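Local coordinates for protein methylaspartate ammonia-lyase (Citrobacter amalonaticus, PDB 1KKO) that catalyses the reversible anti elimination of ammonia from (2S,3S)-3-methyl-L-aspartate to give mesaconate, using magnesium as cofactor, at residues V181-I185 with R221-R226; Y214-L218 with T234-D238; I258-E262 with L298-I304. All coordinates share one frame; numbering follows the deposited sequence.

Contact 1: residues V181-I185 with R221-R226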
ATOM      1  N   VAL A 181     -10.705  12.398   4.131  1.00 14.46           N
ATOM      2  CA  VAL A 181     -10.263  13.691   4.632  1.00 14.71           C
ATOM      3  C   VAL A 181      -9.863  13.571   6.101  1.00 14.78           C
ATOM      4  O   VAL A 181      -8.834  14.102   6.522  1.00 14.25           O
ATOM      5  CB  VAL A 181     -11.345  14.770   4.415  1.00 15.06           C
ATOM      6  CG1 VAL A 181     -11.103  16.003   5.277  1.00 15.30           C
ATOM      7  CG2 VAL A 181     -11.378  15.162   2.954  1.00 15.00           C
ATOM      8  N   ASP A 182     -10.665  12.861   6.885  1.00 15.02           N
ATOM      9  CA  ASP A 182     -10.333  12.659   8.295  1.00 15.50           C
ATOM     10  C   ASP A 182      -8.992  11.947   8.435  1.00 14.90           C
ATOM     11  O   ASP A 182      -8.162  12.334   9.258  1.00 14.90           O
ATOM     12  CB  ASP A 182     -11.398  11.831   9.005  1.00 16.29           C
ATOM     13  CG  ASP A 182     -12.712  12.553   9.144  1.00 17.51           C
ATOM     14  OD1 ASP A 182     -12.775  13.764   8.843  1.00 19.19           O
ATOM     15  OD2 ASP A 182     -13.739  11.957   9.547  1.00 19.00           O
ATOM     16  N   LYS A 183      -8.787  10.902   7.631  1.00 14.34           N
ATOM     17  CA  LYS A 183      -7.521  10.180   7.632  1.00 14.37           C
ATOM     18  C   LYS A 183      -6.365  11.118   7.343  1.00 14.14           C
ATOM     19  O   LYS A 183      -5.337  11.096   8.011  1.00 14.29           O
ATOM     20  CB  LYS A 183      -7.518   9.098   6.554  1.00 14.40           C
ATOM     21  CG  LYS A 183      -8.393   7.898   6.798  1.00 15.86           C
ATOM     22  CD  LYS A 183      -8.115   6.907   5.678  1.00 17.23           C
ATOM     23  CE  LYS A 183      -8.858   5.595   5.795  1.00 17.91           C
ATOM     24  NZ  LYS A 183      -8.555   4.779   4.575  1.00 18.70           N
HETATM   25  N   MSE A 184      -6.551  11.956   6.338  1.00 13.65           N
HETATM   26  CA  MSE A 184      -5.510  12.871   5.899  1.00 14.29           C
HETATM   27  C   MSE A 184      -5.191  13.929   6.945  1.00 14.29           C
HETATM   28  O   MSE A 184      -4.032  14.288   7.129  1.00 14.45           O
HETATM   29  CB  MSE A 184      -5.906  13.494   4.576  1.00 14.26           C
HETATM   30  CG  MSE A 184      -5.732  12.510   3.445  1.00 15.92           C
HETATM   31 SE   MSE A 184      -6.385  13.149   1.754  1.00 21.78          SE
HETATM   32  CE  MSE A 184      -6.871  11.502   0.926  1.00 16.23           C
ATOM     33  N   ILE A 185      -6.215  14.407   7.646  1.00 14.28           N
ATOM     34  CA  ILE A 185      -5.986  15.365   8.727  1.00 15.03           C
ATOM     35  C   ILE A 185      -5.229  14.673   9.865  1.00 14.60           C
ATOM     36  O   ILE A 185      -4.256  15.212  10.397  1.00 15.00           O
ATOM     37  CB  ILE A 185      -7.313  15.952   9.243  1.00 15.49           C
ATOM     38  CG1 ILE A 185      -7.970  16.814   8.168  1.00 16.27           C
ATOM     39  CG2 ILE A 185      -7.081  16.741  10.523  1.00 16.19           C
ATOM     40  CD1 ILE A 185      -9.439  17.065   8.399  1.00 17.01           C
ATOM     41  N   ARG A 221     -13.848  21.049   8.223  1.00 20.14           N
ATOM     42  CA  ARG A 221     -13.374  19.815   8.833  1.00 19.71           C
ATOM     43  C   ARG A 221     -11.926  19.950   9.262  1.00 19.49           C
ATOM     44  O   ARG A 221     -11.548  19.526  10.351  1.00 19.16           O
ATOM     45  CB  ARG A 221     -13.511  18.650   7.856  1.00 19.62           C
ATOM     46  CG  ARG A 221     -13.406  17.286   8.503  1.00 19.61           C
ATOM     47  CD  ARG A 221     -14.587  16.961   9.411  1.00 19.75           C
ATOM     48  NE  ARG A 221     -14.581  15.574   9.852  1.00 20.40           N
ATOM     49  CZ  ARG A 221     -15.406  15.077  10.758  1.00 20.67           C
ATOM     50  NH1 ARG A 221     -16.322  15.852  11.334  1.00 21.74           N
ATOM     51  NH2 ARG A 221     -15.316  13.803  11.100  1.00 20.83           N
ATOM     52  N   ILE A 222     -11.115  20.529   8.385  1.00 19.36           N
ATOM     53  CA  ILE A 222      -9.707  20.763   8.673  1.00 19.65           C
ATOM     54  C   ILE A 222      -9.558  21.688   9.878  1.00 21.04           C
ATOM     55  O   ILE A 222      -8.820  21.376  10.807  1.00 21.17           O
ATOM     56  CB  ILE A 222      -8.989  21.342   7.432  1.00 19.10           C
ATOM     57  CG1 ILE A 222      -8.881  20.274   6.338  1.00 18.08           C
ATOM     58  CG2 ILE A 222      -7.610  21.870   7.805  1.00 19.21           C
ATOM     59  CD1 ILE A 222      -8.613  20.846   4.957  1.00 18.19           C
ATOM     60  N   LEU A 223     -10.265  22.814   9.860  1.00 22.87           N
ATOM     61  CA  LEU A 223     -10.165  23.783  10.948  1.00 24.51           C
ATOM     62  C   LEU A 223     -10.701  23.215  12.263  1.00 25.30           C
ATOM     63  O   LEU A 223     -10.194  23.554  13.333  1.00 25.91           O
ATOM     64  CB  LEU A 223     -10.868  25.094  10.575  1.00 24.87           C
ATOM     65  CG  LEU A 223     -10.214  25.850   9.410  1.00 26.44           C
ATOM     66  CD1 LEU A 223     -11.070  27.030   8.970  1.00 27.40           C
ATOM     67  CD2 LEU A 223      -8.815  26.308   9.783  1.00 27.75           C
ATOM     68  N   SER A 224     -11.692  22.331  12.185  1.00 26.09           N
ATOM     69  CA  SER A 224     -12.275  21.709  13.380  1.00 26.81           C
ATOM     70  C   SER A 224     -11.406  20.598  13.980  1.00 27.05           C
ATOM     71  O   SER A 224     -11.191  20.551  15.193  1.00 27.38           O
ATOM     72  CB  SER A 224     -13.649  21.124  13.047  1.00 27.09           C
ATOM     73  OG  SER A 224     -14.198  20.447  14.165  1.00 28.59           O
ATOM     74  N   LEU A 225     -10.909  19.702  13.130  1.00 26.96           N
ATOM     75  CA  LEU A 225     -10.184  18.517  13.593  1.00 27.25           C
ATOM     76  C   LEU A 225      -8.684  18.694  13.843  1.00 27.31           C
ATOM     77  O   LEU A 225      -8.091  17.925  14.601  1.00 26.98           O
ATOM     78  CB  LEU A 225     -10.388  17.362  12.602  1.00 27.45           C
ATOM     79  CG  LEU A 225     -11.686  16.563  12.719  1.00 28.74           C
ATOM     80  CD1 LEU A 225     -12.904  17.450  12.578  1.00 29.44           C
ATOM     81  CD2 LEU A 225     -11.698  15.455  11.675  1.00 29.38           C
ATOM     82  N   ARG A 226      -8.056  19.684  13.217  1.00 27.69           N
ATOM     83  CA  ARG A 226      -6.606  19.821  13.345  1.00 28.43           C
ATOM     84  C   ARG A 226      -6.170  19.981  14.802  1.00 29.43           C
ATOM     85  O   ARG A 226      -6.829  20.671  15.585  1.00 29.38           O
ATOM     86  CB  ARG A 226      -6.082  20.977  12.501  1.00 28.21           C
ATOM     87  CG  ARG A 226      -6.485  22.349  12.987  1.00 28.33           C
ATOM     88  CD  ARG A 226      -6.024  23.456  12.071  1.00 28.60           C
ATOM     89  NE  ARG A 226      -6.539  24.751  12.496  1.00 29.34           N
ATOM     90  CZ  ARG A 226      -6.326  25.890  11.854  1.00 30.61           C
ATOM     91  NH1 ARG A 226      -5.600  25.916  10.745  1.00 30.58           N
ATOM     92  NH2 ARG A 226      -6.845  27.016  12.326  1.00 31.57           N
TER

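Contact 2: residues Y214-L218 with T234-D238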
ATOM      1  N   TYR A 214     -19.086  21.227  -0.621  1.00 19.44           N
ATOM      2  CA  TYR A 214     -17.999  20.327  -0.256  1.00 18.87           C
ATOM      3  C   TYR A 214     -16.739  21.086   0.182  1.00 18.57           C
ATOM      4  O   TYR A 214     -16.094  20.712   1.165  1.00 17.95           O
ATOM      5  CB  TYR A 214     -17.665  19.375  -1.401  1.00 18.60           C
ATOM      6  CG  TYR A 214     -16.523  18.464  -1.016  1.00 17.39           C
ATOM      7  CD1 TYR A 214     -16.725  17.415  -0.127  1.00 17.25           C
ATOM      8  CD2 TYR A 214     -15.234  18.684  -1.489  1.00 16.72           C
ATOM      9  CE1 TYR A 214     -15.687  16.604   0.260  1.00 16.27           C
ATOM     10  CE2 TYR A 214     -14.197  17.868  -1.113  1.00 15.88           C
ATOM     11  CZ  TYR A 214     -14.423  16.836  -0.232  1.00 15.87           C
ATOM     12  OH  TYR A 214     -13.368  16.029   0.142  1.00 15.70           O
ATOM     13  N   VAL A 215     -16.374  22.147  -0.535  1.00 18.57           N
ATOM     14  CA  VAL A 215     -15.187  22.903  -0.169  1.00 19.06           C
ATOM     15  C   VAL A 215     -15.358  23.475   1.233  1.00 19.45           C
ATOM     16  O   VAL A 215     -14.424  23.477   2.036  1.00 19.37           O
ATOM     17  CB  VAL A 215     -14.861  24.023  -1.172  1.00 19.15           C
ATOM     18  CG1 VAL A 215     -13.665  24.819  -0.708  1.00 18.77           C
ATOM     19  CG2 VAL A 215     -14.572  23.438  -2.545  1.00 19.45           C
ATOM     20  N   ARG A 216     -16.561  23.962   1.525  1.00 20.13           N
ATOM     21  CA  ARG A 216     -16.848  24.521   2.838  1.00 20.56           C
ATOM     22  C   ARG A 216     -16.760  23.439   3.908  1.00 19.82           C
ATOM     23  O   ARG A 216     -16.197  23.658   4.984  1.00 19.68           O
ATOM     24  CB  ARG A 216     -18.237  25.163   2.846  1.00 21.36           C
ATOM     25  CG  ARG A 216     -18.593  25.838   4.159  1.00 23.25           C
ATOM     26  CD  ARG A 216     -17.646  26.940   4.544  1.00 26.09           C
ATOM     27  NE  ARG A 216     -17.579  27.122   5.987  1.00 29.11           N
ATOM     28  CZ  ARG A 216     -17.384  28.289   6.585  1.00 30.38           C
ATOM     29  NH1 ARG A 216     -17.229  29.395   5.864  1.00 30.47           N
ATOM     30  NH2 ARG A 216     -17.342  28.347   7.908  1.00 31.02           N
ATOM     31  N   TRP A 217     -17.327  22.275   3.607  1.00 19.52           N
ATOM     32  CA  TRP A 217     -17.277  21.154   4.531  1.00 19.16           C
ATOM     33  C   TRP A 217     -15.821  20.785   4.792  1.00 18.79           C
ATOM     34  O   TRP A 217     -15.423  20.522   5.922  1.00 18.73           O
ATOM     35  CB  TRP A 217     -18.014  19.938   3.981  1.00 19.57           C
ATOM     36  CG  TRP A 217     -17.875  18.786   4.904  1.00 19.78           C
ATOM     37  CD1 TRP A 217     -18.661  18.503   5.980  1.00 20.41           C
ATOM     38  CD2 TRP A 217     -16.836  17.803   4.901  1.00 19.95           C
ATOM     39  NE1 TRP A 217     -18.198  17.385   6.629  1.00 20.89           N
ATOM     40  CE2 TRP A 217     -17.076  16.935   5.985  1.00 19.90           C
ATOM     41  CE3 TRP A 217     -15.737  17.547   4.073  1.00 19.31           C
ATOM     42  CZ2 TRP A 217     -16.252  15.846   6.271  1.00 19.86           C
ATOM     43  CZ3 TRP A 217     -14.924  16.470   4.361  1.00 19.57           C
ATOM     44  CH2 TRP A 217     -15.190  15.629   5.443  1.00 19.80           C
ATOM     45  N   LEU A 218     -15.035  20.781   3.722  1.00 18.27           N
ATOM     46  CA  LEU A 218     -13.631  20.403   3.772  1.00 17.94           C
ATOM     47  C   LEU A 218     -12.806  21.356   4.632  1.00 17.99           C
ATOM     48  O   LEU A 218     -12.091  20.929   5.540  1.00 17.32           O
ATOM     49  CB  LEU A 218     -13.099  20.351   2.343  1.00 17.61           C
ATOM     50  CG  LEU A 218     -11.602  20.184   2.135  1.00 16.76           C
ATOM     51  CD1 LEU A 218     -11.104  18.910   2.786  1.00 16.50           C
ATOM     52  CD2 LEU A 218     -11.330  20.185   0.647  1.00 16.13           C
ATOM     53  N   THR A 234      -2.941  22.800   1.843  1.00 14.52           N
ATOM     54  CA  THR A 234      -3.483  23.284   0.580  1.00 14.43           C
ATOM     55  C   THR A 234      -4.590  22.359   0.111  1.00 13.75           C
ATOM     56  O   THR A 234      -4.494  21.142   0.272  1.00 13.49           O
ATOM     57  CB  THR A 234      -2.363  23.336  -0.455  1.00 14.52           C
ATOM     58  OG1 THR A 234      -1.503  24.429  -0.128  1.00 15.73           O
ATOM     59  CG2 THR A 234      -2.874  23.638  -1.860  1.00 14.55           C
ATOM     60  N   LEU A 235      -5.643  22.937  -0.457  1.00 13.76           N
ATOM     61  CA  LEU A 235      -6.749  22.171  -1.014  1.00 13.58           C
ATOM     62  C   LEU A 235      -6.545  22.011  -2.511  1.00 13.07           C
ATOM     63  O   LEU A 235      -6.218  22.964  -3.210  1.00 13.76           O
ATOM     64  CB  LEU A 235      -8.076  22.868  -0.734  1.00 14.01           C
ATOM     65  CG  LEU A 235      -8.306  23.261   0.727  1.00 15.24           C
ATOM     66  CD1 LEU A 235      -9.706  23.845   0.869  1.00 16.32           C
ATOM     67  CD2 LEU A 235      -8.098  22.069   1.655  1.00 15.62           C
ATOM     68  N   HIS A 236      -6.728  20.791  -3.000  1.00 12.93           N
ATOM     69  CA  HIS A 236      -6.522  20.479  -4.411  1.00 12.32           C
ATOM     70  C   HIS A 236      -7.617  19.484  -4.751  1.00 12.18           C
ATOM     71  O   HIS A 236      -7.683  18.389  -4.189  1.00 12.61           O
ATOM     72  CB  HIS A 236      -5.114  19.913  -4.575  1.00 12.33           C
ATOM     73  CG  HIS A 236      -4.735  19.481  -5.956  1.00 12.29           C
ATOM     74  ND1 HIS A 236      -3.428  19.519  -6.388  1.00 13.08           N
ATOM     75  CD2 HIS A 236      -5.451  18.933  -6.964  1.00 12.65           C
ATOM     76  CE1 HIS A 236      -3.358  19.012  -7.605  1.00 12.26           C
ATOM     77  NE2 HIS A 236      -4.570  18.643  -7.978  1.00 13.45           N
ATOM     78  N   ILE A 237      -8.513  19.902  -5.636  1.00 12.50           N
ATOM     79  CA  ILE A 237      -9.673  19.118  -6.014  1.00 12.94           C
ATOM     80  C   ILE A 237      -9.694  18.949  -7.524  1.00 12.79           C
ATOM     81  O   ILE A 237      -9.496  19.908  -8.260  1.00 12.87           O
ATOM     82  CB  ILE A 237     -10.954  19.820  -5.515  1.00 13.24           C
ATOM     83  CG1 ILE A 237     -10.979  19.824  -3.977  1.00 14.28           C
ATOM     84  CG2 ILE A 237     -12.200  19.155  -6.099  1.00 14.10           C
ATOM     85  CD1 ILE A 237     -12.035  20.738  -3.359  1.00 16.01           C
ATOM     86  N   ASP A 238      -9.902  17.710  -7.970  1.00 12.76           N
ATOM     87  CA  ASP A 238      -9.934  17.364  -9.388  1.00 13.15           C
ATOM     88  C   ASP A 238     -11.382  17.205  -9.817  1.00 13.38           C
ATOM     89  O   ASP A 238     -12.130  16.380  -9.261  1.00 13.55           O
ATOM     90  CB  ASP A 238      -9.180  16.053  -9.618  1.00 13.78           C
ATOM     91  CG  ASP A 238      -8.924  15.740 -11.090  1.00 15.07           C
ATOM     92  OD1 ASP A 238      -9.536  16.349 -12.018  1.00 16.17           O
ATOM     93  OD2 ASP A 238      -8.086  14.847 -11.385  1.00 17.78           O
TER

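Contact 3: residues I258-E262 with L298-I304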
ATOM      1  N   ILE A 258     -14.906  29.263 -10.478  1.00 19.45           N
ATOM      2  CA  ILE A 258     -13.711  28.813  -9.769  1.00 19.32           C
ATOM      3  C   ILE A 258     -13.275  29.871  -8.758  1.00 19.98           C
ATOM      4  O   ILE A 258     -12.962  29.561  -7.614  1.00 19.70           O
ATOM      5  CB  ILE A 258     -12.590  28.502 -10.777  1.00 18.88           C
ATOM      6  CG1 ILE A 258     -12.923  27.229 -11.561  1.00 18.48           C
ATOM      7  CG2 ILE A 258     -11.253  28.327 -10.068  1.00 18.42           C
ATOM      8  CD1 ILE A 258     -12.127  27.066 -12.811  1.00 18.28           C
ATOM      9  N   ALA A 259     -13.272  31.132  -9.172  1.00 20.37           N
ATOM     10  CA  ALA A 259     -12.883  32.212  -8.270  1.00 20.76           C
ATOM     11  C   ALA A 259     -13.815  32.292  -7.056  1.00 21.45           C
ATOM     12  O   ALA A 259     -13.381  32.601  -5.941  1.00 21.85           O
ATOM     13  CB  ALA A 259     -12.876  33.537  -9.019  1.00 20.93           C
ATOM     14  N   SER A 260     -15.097  32.009  -7.277  1.00 21.96           N
ATOM     15  CA  SER A 260     -16.088  32.071  -6.208  1.00 22.23           C
ATOM     16  C   SER A 260     -15.863  31.019  -5.126  1.00 21.84           C
ATOM     17  O   SER A 260     -16.398  31.129  -4.026  1.00 22.63           O
ATOM     18  CB  SER A 260     -17.513  31.949  -6.774  1.00 22.52           C
ATOM     19  OG  SER A 260     -17.876  30.605  -7.053  1.00 23.72           O
ATOM     20  N   LEU A 261     -15.076  29.990  -5.432  1.00 21.22           N
ATOM     21  CA  LEU A 261     -14.801  28.952  -4.447  1.00 20.64           C
ATOM     22  C   LEU A 261     -13.767  29.386  -3.411  1.00 20.54           C
ATOM     23  O   LEU A 261     -13.674  28.773  -2.349  1.00 20.82           O
ATOM     24  CB  LEU A 261     -14.328  27.673  -5.132  1.00 20.15           C
ATOM     25  CG  LEU A 261     -15.333  26.988  -6.059  1.00 20.11           C
ATOM     26  CD1 LEU A 261     -14.676  25.800  -6.735  1.00 19.42           C
ATOM     27  CD2 LEU A 261     -16.561  26.536  -5.322  1.00 20.42           C
ATOM     28  N   GLU A 262     -12.999  30.437  -3.692  1.00 20.65           N
ATOM     29  CA  GLU A 262     -11.934  30.832  -2.776  1.00 21.36           C
ATOM     30  C   GLU A 262     -12.451  31.080  -1.368  1.00 21.79           C
ATOM     31  O   GLU A 262     -11.827  30.672  -0.395  1.00 22.07           O
ATOM     32  CB  GLU A 262     -11.166  32.061  -3.285  1.00 21.65           C
ATOM     33  CG  GLU A 262      -9.846  32.260  -2.551  1.00 23.11           C
ATOM     34  CD  GLU A 262      -8.998  33.399  -3.091  1.00 24.63           C
ATOM     35  OE1 GLU A 262      -9.265  33.890  -4.204  1.00 25.46           O
ATOM     36  OE2 GLU A 262      -8.036  33.792  -2.393  1.00 27.25           O
ATOM     37  N   LEU A 298      -9.793  38.813 -12.493  1.00 28.02           N
ATOM     38  CA  LEU A 298     -10.606  38.901 -11.291  1.00 27.89           C
ATOM     39  C   LEU A 298      -9.782  39.101 -10.019  1.00 27.30           C
ATOM     40  O   LEU A 298     -10.339  39.400  -8.959  1.00 28.13           O
ATOM     41  CB  LEU A 298     -11.427  37.620 -11.129  1.00 27.99           C
ATOM     42  CG  LEU A 298     -12.457  37.310 -12.212  1.00 28.46           C
ATOM     43  CD1 LEU A 298     -12.955  35.891 -12.034  1.00 28.74           C
ATOM     44  CD2 LEU A 298     -13.613  38.293 -12.183  1.00 28.80           C
ATOM     45  N   GLY A 299      -8.470  38.924 -10.123  1.00 26.65           N
ATOM     46  CA  GLY A 299      -7.588  38.997  -8.971  1.00 26.13           C
ATOM     47  C   GLY A 299      -7.753  37.790  -8.051  1.00 25.28           C
ATOM     48  O   GLY A 299      -7.486  37.867  -6.852  1.00 25.55           O
ATOM     49  N   SER A 300      -8.200  36.670  -8.612  1.00 23.77           N
ATOM     50  CA  SER A 300      -8.411  35.453  -7.833  1.00 22.49           C
ATOM     51  C   SER A 300      -7.103  34.815  -7.382  1.00 21.32           C
ATOM     52  O   SER A 300      -6.118  34.819  -8.104  1.00 21.05           O
ATOM     53  CB  SER A 300      -9.181  34.426  -8.656  1.00 22.34           C
ATOM     54  OG  SER A 300      -9.406  33.246  -7.895  1.00 21.20           O
ATOM     55  N   GLY A 301      -7.120  34.233  -6.192  1.00 20.37           N
ATOM     56  CA  GLY A 301      -5.963  33.512  -5.694  1.00 19.61           C
ATOM     57  C   GLY A 301      -6.062  32.019  -5.966  1.00 18.74           C
ATOM     58  O   GLY A 301      -5.176  31.263  -5.568  1.00 19.21           O
ATOM     59  N   VAL A 302      -7.127  31.597  -6.642  1.00 17.57           N
ATOM     60  CA  VAL A 302      -7.329  30.179  -6.937  1.00 16.66           C
ATOM     61  C   VAL A 302      -6.506  29.797  -8.158  1.00 16.14           C
ATOM     62  O   VAL A 302      -6.446  30.528  -9.136  1.00 16.43           O
ATOM     63  CB  VAL A 302      -8.813  29.838  -7.185  1.00 16.70           C
ATOM     64  CG1 VAL A 302      -8.988  28.335  -7.419  1.00 15.95           C
ATOM     65  CG2 VAL A 302      -9.681  30.286  -6.019  1.00 17.88           C
ATOM     66  N   LYS A 303      -5.880  28.627  -8.104  1.00 14.97           N
ATOM     67  CA  LYS A 303      -5.028  28.175  -9.195  1.00 14.49           C
ATOM     68  C   LYS A 303      -5.635  26.984  -9.930  1.00 13.73           C
ATOM     69  O   LYS A 303      -6.420  26.253  -9.354  1.00 14.33           O
ATOM     70  CB  LYS A 303      -3.648  27.811  -8.647  1.00 14.34           C
ATOM     71  CG  LYS A 303      -2.860  29.031  -8.171  1.00 15.76           C
ATOM     72  CD  LYS A 303      -1.541  28.622  -7.554  1.00 15.62           C
ATOM     73  CE  LYS A 303      -0.714  29.799  -7.094  1.00 16.34           C
ATOM     74  NZ  LYS A 303       0.466  29.316  -6.329  1.00 17.04           N
ATOM     75  N   ILE A 304      -5.282  26.818 -11.200  1.00 13.79           N
ATOM     76  CA  ILE A 304      -5.755  25.658 -11.963  1.00 13.96           C
ATOM     77  C   ILE A 304      -4.583  24.784 -12.401  1.00 13.47           C
ATOM     78  O   ILE A 304      -3.452  25.250 -12.603  1.00 13.66           O
ATOM     79  CB  ILE A 304      -6.689  26.030 -13.155  1.00 15.15           C
ATOM     80  CG1 ILE A 304      -5.979  26.907 -14.183  1.00 15.49           C
ATOM     81  CG2 ILE A 304      -7.975  26.670 -12.631  1.00 16.28           C
ATOM     82  CD1 ILE A 304      -6.733  27.031 -15.503  1.00 16.25           C
TER
HETATM   83  O   HOH W   1     -11.139  34.089  -5.986  1.00 20.44           O
HETATM   84  O   HOH W   2      -8.939  36.739  -4.550  1.00 50.33           O

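Contact 1: residues V181-I185 with R221-R226
Asp182 and Arg221 join helix 179-186 to helix 209-225, two outer helices of the TIM barrel, whose axes come within 10.3 Å, inclined at 47°. The polar part is a side-on salt bridge. Arg221 NE gives a nearly straight bond (175°) to Asp182 OD1 at 2.7 Å, and Arg221 NH2 reaches Asp182 OD2 at 2.9 Å. Both oxygens are met on their syn sides, though from somewhat out of the carboxylate plane, since the two planes are turned 27° apart; the paired bonds fix the rotation of both groups. Arginine suits the place, having nitrogens to spare: NH1 forms a second salt bridge with Asp30 of the second subunit, while Asp182 OD2 also accepts from the backbone N of Phe32 of that subunit. The bridge thus helps tie the helix pair to the dimer interface.

Beside it lies the apolar part. Ile185 inserts a beta-branched side chain: with CG1 anti to the carbonyl carbon, Ile185 CD1 reaches Ile222 CG1 at 3.9 Å, and Ile185 CG2 meets Leu225 CB at 4.0 Å. Leu225 packs against the salt bridge, resting CD1 over one face of the Arg221 guanidinium, near its rim, and bringing CD2 to 3.5 Å from Asp182 OD1.

Contact 2: residues Y214-L218 with T234-D238
The ring of Tyr214 meets Ile237 with its edge: Ile237 CD1 lies near the ring plane, 4.2 Å from Tyr214 CD2. The Tyr214 hydroxyl bonds to the carbonyl oxygen of Arg177, which anchors the far end of the ring. The other flat groups turn from this interface. Trp217 packs edge-to-face with Tyr178, and the imidazole of His236 stacks on Phe170 and makes an edge-to-face contact with Tyr356. This is helix-on-strand packing of a TIM barrel, in which helix 209-225 covers the outer face of strand 234-238, the strand that follows it in sequence; the two run at 148°, roughly antiparallel.

Between them everything is hydrocarbon, as befits a buried layer. Leu235 and Ile237 point to the helix, whereas His236 points to the barrel interior, where its NE2 bonds to OE1 of the magnesium ligand Glu273. Asp238, itself a magnesium ligand, ends the strand; the packing lies on the outer side of a strand that carries a metal ligand. The longer branch of Ile237, CG1-CD1, puts CD1 among Tyr214, Val215 and Leu218, with Val215 CG2 at 3.8 Å. Leu218 and Leu235 extend toward each other tip to tip. Leu218 carries CG anti to its own N (chi1 171°), which directs its fork at the strand, and Leu218 CD2 settles against both methyls of Leu235, 3.9 Å from Leu235 CD2 and 4.0 Å from Leu235 CD1.

Contact 3: residues I258-E262 with L298-I304
Glu262 reaches across to Val302 and Gly301 with its whole length. Its CB lies 3.6 Å from Val302 CG2, and CG slides along the same methyl, the two side chains passing in opposite directions. With CG anti to the backbone N (chi1 -165°) and the chain extended beyond it, CD arrives beside the backbone of Gly301, which has no side chain to hold the carboxylate off. Glu262 OE1 accepts from Gly301 N at 2.9 Å, the nitrogen standing above the carboxylate plane, 41° out of it. Two waters also donate to this oxygen. Water 1 lies 2.6 Å from Glu262 OE1 and also donates to Ala259 O while accepting from Ser300 OG; water 2, 2.9 Å from Glu262 OE1, links it to Gly299 O. OE2 approaches Gly301 CA. Three donors on one oxygen suit a carboxylate, and would probably favour its charged form.

The contact joins residues 258-262, around the end of helix 251-260, to the turn leading from helix 281-298 into strand 303-306, parts of the TIM barrel with strand 270-273 between them in sequence. Gly299, at positive phi, closes helix 281-298 in a Schellman motif. Ser300 then forms an ST turn, its OG accepting from Val302 N at 3.1 Å, while small Ala259 lets that hydroxyl sit against its CA and CB.

Toward the sheet the contact turns apolar, and the branched methyls of Ile258 and Val302 suit the layer between helix and sheet. Ile258 CD1 faces Ile304 CG2, and Ile258 CG2 presses on Val302 CG1 at 3.5 Å, tighter than usual for two methyls.

Overall arrangement
All three contacts belong to the TIM barrel. Contact 2 is the buried one, a purely apolar helix-on-strand layer; contacts 1 and 3 are only partly buried and mix apolar packing with polar bonds. Contacts 1 and 2 share helix 209-225, which packs on helix 179-186 in one and on strand 234-238 in the other; they touch, Ile222 CD1 lying 3.6 Å from Leu235 CD2. Contacts 2 and 3 reach the same parallel sheet and meet lightly where Val215 comes near the Leu261 carbonyl. The polar chemistry differs with place: contact 1 spends its charges on a salt bridge extended to the second subunit, contact 3 its carboxylate on backbone and water.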